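Local atomic coordinates of apical membrane antigen AMA1 (Toxoplasma gondii ME49, PDB entry 4YIV), a protein that helps the parasite invade host cells as part of the moving junction, the ring-like complex formed between parasite and host plasma membranes. Residues Phe159-Lys164 and Pro343-Pro348. Sequence-based numbering, arbitrary orientation.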
ATOM      1  N   PHE A 159       7.938  -8.699  -0.085  1.00 20.49           N
ATOM      2  CA  PHE A 159       8.887  -8.217  -1.070  1.00 19.87           C
ATOM      3  C   PHE A 159       8.882  -6.702  -1.122  1.00 19.45           C
ATOM      4  O   PHE A 159       7.919  -6.060  -0.713  1.00 17.33           O
ATOM      5  CB  PHE A 159       8.574  -8.766  -2.503  1.00 20.43           C
ATOM      6  CG  PHE A 159       7.329  -8.199  -3.105  1.00 20.40           C
ATOM      7  CD1 PHE A 159       6.109  -8.794  -2.871  1.00 18.57           C
ATOM      8  CD2 PHE A 159       7.366  -7.045  -3.888  1.00 22.12           C
ATOM      9  CE1 PHE A 159       4.938  -8.276  -3.399  1.00 19.37           C
ATOM     10  CE2 PHE A 159       6.188  -6.514  -4.426  1.00 23.23           C
ATOM     11  CZ  PHE A 159       4.960  -7.150  -4.175  1.00 20.85           C
ATOM     12  N   VAL A 160       9.953  -6.156  -1.699  1.00 19.92           N
ATOM     13  CA  VAL A 160       9.952  -4.768  -2.136  1.00 21.15           C
ATOM     14  C   VAL A 160      10.414  -4.752  -3.589  1.00 19.87           C
ATOM     15  O   VAL A 160      11.491  -5.280  -3.935  1.00 21.85           O
ATOM     16  CB  VAL A 160      10.872  -3.847  -1.254  1.00 21.68           C
ATOM     17  CG1 VAL A 160      11.021  -2.470  -1.894  1.00 21.66           C
ATOM     18  CG2 VAL A 160      10.296  -3.715   0.168  1.00 24.27           C
ATOM     19  N   TYR A 161       9.593  -4.145  -4.430  1.00 18.61           N
ATOM     20  CA  TYR A 161       9.997  -3.898  -5.818  1.00 19.89           C
ATOM     21  C   TYR A 161      10.607  -2.500  -5.906  1.00 22.41           C
ATOM     22  O   TYR A 161       9.968  -1.490  -5.573  1.00 20.85           O
ATOM     23  CB  TYR A 161       8.821  -4.050  -6.796  1.00 21.06           C
ATOM     24  CG  TYR A 161       9.276  -3.953  -8.258  1.00 21.44           C
ATOM     25  CD1 TYR A 161      10.280  -4.774  -8.726  1.00 25.19           C
ATOM     26  CD2 TYR A 161       8.749  -2.997  -9.126  1.00 24.94           C
ATOM     27  CE1 TYR A 161      10.745  -4.674 -10.024  1.00 27.53           C
ATOM     28  CE2 TYR A 161       9.218  -2.892 -10.453  1.00 27.71           C
ATOM     29  CZ  TYR A 161      10.207  -3.735 -10.882  1.00 28.75           C
ATOM     30  OH  TYR A 161      10.701  -3.663 -12.178  1.00 33.18           O
ATOM     31  N   ASP A 162      11.857  -2.462  -6.365  1.00 23.10           N
ATOM     32  CA  ASP A 162      12.562  -1.224  -6.631  1.00 22.59           C
ATOM     33  C   ASP A 162      12.354  -0.993  -8.109  1.00 23.11           C
ATOM     34  O   ASP A 162      12.972  -1.685  -8.926  1.00 22.19           O
ATOM     35  CB  ASP A 162      14.055  -1.334  -6.273  1.00 23.55           C
ATOM     36  CG  ASP A 162      14.842  -0.036  -6.557  1.00 28.26           C
ATOM     37  OD1 ASP A 162      14.390   0.790  -7.410  1.00 27.61           O
ATOM     38  OD2 ASP A 162      15.927   0.129  -5.930  1.00 27.17           O
ATOM     39  N   SER A 163      11.440  -0.090  -8.435  1.00 23.97           N
ATOM     40  CA  SER A 163      10.987   0.069  -9.815  1.00 26.72           C
ATOM     41  C   SER A 163      11.971   0.914 -10.618  1.00 28.95           C
ATOM     42  O   SER A 163      11.957   0.887 -11.850  1.00 30.51           O
ATOM     43  CB  SER A 163       9.600   0.705  -9.882  1.00 26.43           C
ATOM     44  OG  SER A 163       9.611   2.024  -9.355  1.00 25.01           O
ATOM     45  N   LYS A 164      12.828   1.647  -9.917  1.00 28.89           N
ATOM     46  CA  LYS A 164      13.898   2.399 -10.569  1.00 30.90           C
ATOM     47  C   LYS A 164      15.042   1.474 -11.028  1.00 31.07           C
ATOM     48  O   LYS A 164      15.411   1.494 -12.194  1.00 32.38           O
ATOM     49  CB  LYS A 164      14.431   3.482  -9.631  1.00 30.99           C
ATOM     50  CG  LYS A 164      15.405   4.443 -10.273  1.00 45.38           C
ATOM     51  CD  LYS A 164      15.967   5.437  -9.232  1.00 57.94           C
ATOM     52  CE  LYS A 164      17.238   6.134  -9.739  1.00 79.92           C
ATOM     53  NZ  LYS A 164      17.801   7.143  -8.783  1.00 84.84           N
ATOM     54  N   PRO A 343       2.197   4.175 -14.119  1.00 27.15           N
ATOM     55  CA  PRO A 343       3.547   3.921 -14.598  1.00 26.03           C
ATOM     56  C   PRO A 343       3.637   2.706 -15.512  1.00 32.06           C
ATOM     57  O   PRO A 343       2.788   1.833 -15.443  1.00 24.68           O
ATOM     58  CB  PRO A 343       4.323   3.647 -13.326  1.00 29.11           C
ATOM     59  CG  PRO A 343       3.331   3.048 -12.432  1.00 29.19           C
ATOM     60  CD  PRO A 343       2.004   3.658 -12.748  1.00 27.95           C
ATOM     61  N   ASN A 344       4.688   2.624 -16.320  1.00 33.43           N
ATOM     62  CA  ASN A 344       4.706   1.638 -17.370  1.00 33.52           C
ATOM     63  C   ASN A 344       4.908   0.248 -16.803  1.00 33.36           C
ATOM     64  O   ASN A 344       4.566  -0.742 -17.447  1.00 32.44           O
ATOM     65  CB  ASN A 344       5.793   1.960 -18.406  1.00 40.97           C
ATOM     66  CG  ASN A 344       7.171   2.079 -17.793  1.00 46.86           C
ATOM     67  OD1 ASN A 344       7.400   1.664 -16.653  1.00 49.20           O
ATOM     68  ND2 ASN A 344       8.103   2.659 -18.545  1.00 60.19           N
ATOM     69  N   PHE A 345       5.446   0.149 -15.587  1.00 29.36           N
ATOM     70  CA  PHE A 345       5.750  -1.182 -15.058  1.00 26.80           C
ATOM     71  C   PHE A 345       4.539  -1.900 -14.448  1.00 24.03           C
ATOM     72  O   PHE A 345       4.691  -3.006 -13.904  1.00 24.20           O
ATOM     73  CB  PHE A 345       6.883  -1.131 -14.026  1.00 30.04           C
ATOM     74  CG  PHE A 345       6.636  -0.206 -12.870  1.00 28.56           C
ATOM     75  CD1 PHE A 345       5.929  -0.636 -11.764  1.00 28.37           C
ATOM     76  CD2 PHE A 345       7.163   1.079 -12.859  1.00 30.38           C
ATOM     77  CE1 PHE A 345       5.738   0.199 -10.670  1.00 25.35           C
ATOM     78  CE2 PHE A 345       6.964   1.916 -11.759  1.00 29.61           C
ATOM     79  CZ  PHE A 345       6.251   1.469 -10.676  1.00 27.34           C
ATOM     80  N   ILE A 346       3.352  -1.301 -14.548  1.00 21.59           N
ATOM     81  CA  ILE A 346       2.103  -2.042 -14.301  1.00 25.62           C
ATOM     82  C   ILE A 346       1.168  -2.044 -15.527  1.00 22.86           C
ATOM     83  O   ILE A 346      -0.014  -2.294 -15.403  1.00 24.92           O
ATOM     84  CB  ILE A 346       1.321  -1.484 -13.067  1.00 22.15           C
ATOM     85  CG1 ILE A 346       0.777  -0.079 -13.318  1.00 25.39           C
ATOM     86  CG2 ILE A 346       2.208  -1.519 -11.821  1.00 24.97           C
ATOM     87  CD1 ILE A 346      -0.336   0.296 -12.341  1.00 26.11           C
ATOM     88  N   ILE A 347       1.689  -1.758 -16.713  1.00 28.20           N
ATOM     89  CA  ILE A 347       0.884  -1.931 -17.942  1.00 25.99           C
ATOM     90  C   ILE A 347       1.130  -3.319 -18.512  1.00 24.73           C
ATOM     91  O   ILE A 347       2.282  -3.708 -18.738  1.00 21.92           O
ATOM     92  CB  ILE A 347       1.214  -0.844 -18.981  1.00 29.31           C
ATOM     93  CG1 ILE A 347       0.799   0.505 -18.404  1.00 32.44           C
ATOM     94  CG2 ILE A 347       0.427  -1.100 -20.289  1.00 31.09           C
ATOM     95  CD1 ILE A 347       1.277   1.674 -19.179  1.00 40.87           C
ATOM     96  N   PRO A 348       0.053  -4.124 -18.694  1.00 24.20           N
ATOM     97  CA  PRO A 348       0.333  -5.508 -19.078  1.00 25.18           C
ATOM     98  C   PRO A 348       1.004  -5.624 -20.462  1.00 27.18           C
ATOM     99  O   PRO A 348       0.693  -4.837 -21.343  1.00 26.13           O
ATOM    100  CB  PRO A 348      -1.062  -6.146 -19.098  1.00 25.97           C
ATOM    101  CG  PRO A 348      -1.854  -5.333 -18.198  1.00 29.57           C
ATOM    102  CD  PRO A 348      -1.366  -3.944 -18.350  1.00 25.83           C
TER
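Phe-345 lays one face of its ring over Ser-163, just where strand 159-162 ends, and meets Tyr-161 beside it. The strand is the middle one of a five-stranded antiparallel sheet in the AMA1 ectodomain, a PAN-related fold; residues 343-348 come from the long loop after strand 329-333. The closest contact is a CH-pi interaction: Ser-163 CB stands 3.7 Å from the centroid of the Phe-345 ring, over its face. It is displaced toward the CE2-CZ rim, with Phe-345 CE2 and CZ both 3.5 Å from Ser-163 CB. Pro-343 CG of the same loop lies over the opposite face, near the rim. Tyr-161 adds an offset edge-to-face pair, its edge directed at the Phe-345 face with the planes at 62° and the centroids 6.0 Å apart. Its CG is anti to the backbone N (chi1 -173°), which extends the ring away from its own backbone; there its CE2 edge meets Phe-345 while the ring also touches Leu-133 and Cys-136 of helix 132-141. No hydrogen bond joins the two segments; instead, the backbone of Phe-345 is hydrogen-bonded to that of Leu-133. Ser-163 OG, set between the backbone N and the carbonyl carbon (chi1 64°), is hydrogen-bonded to His-209 O while also passing 3.6 Å from Phe-345 CE2. The nearest approach of the two aromatic rings is looser, Tyr-161 CE2 to Phe-345 CD1 at 4.2 Å.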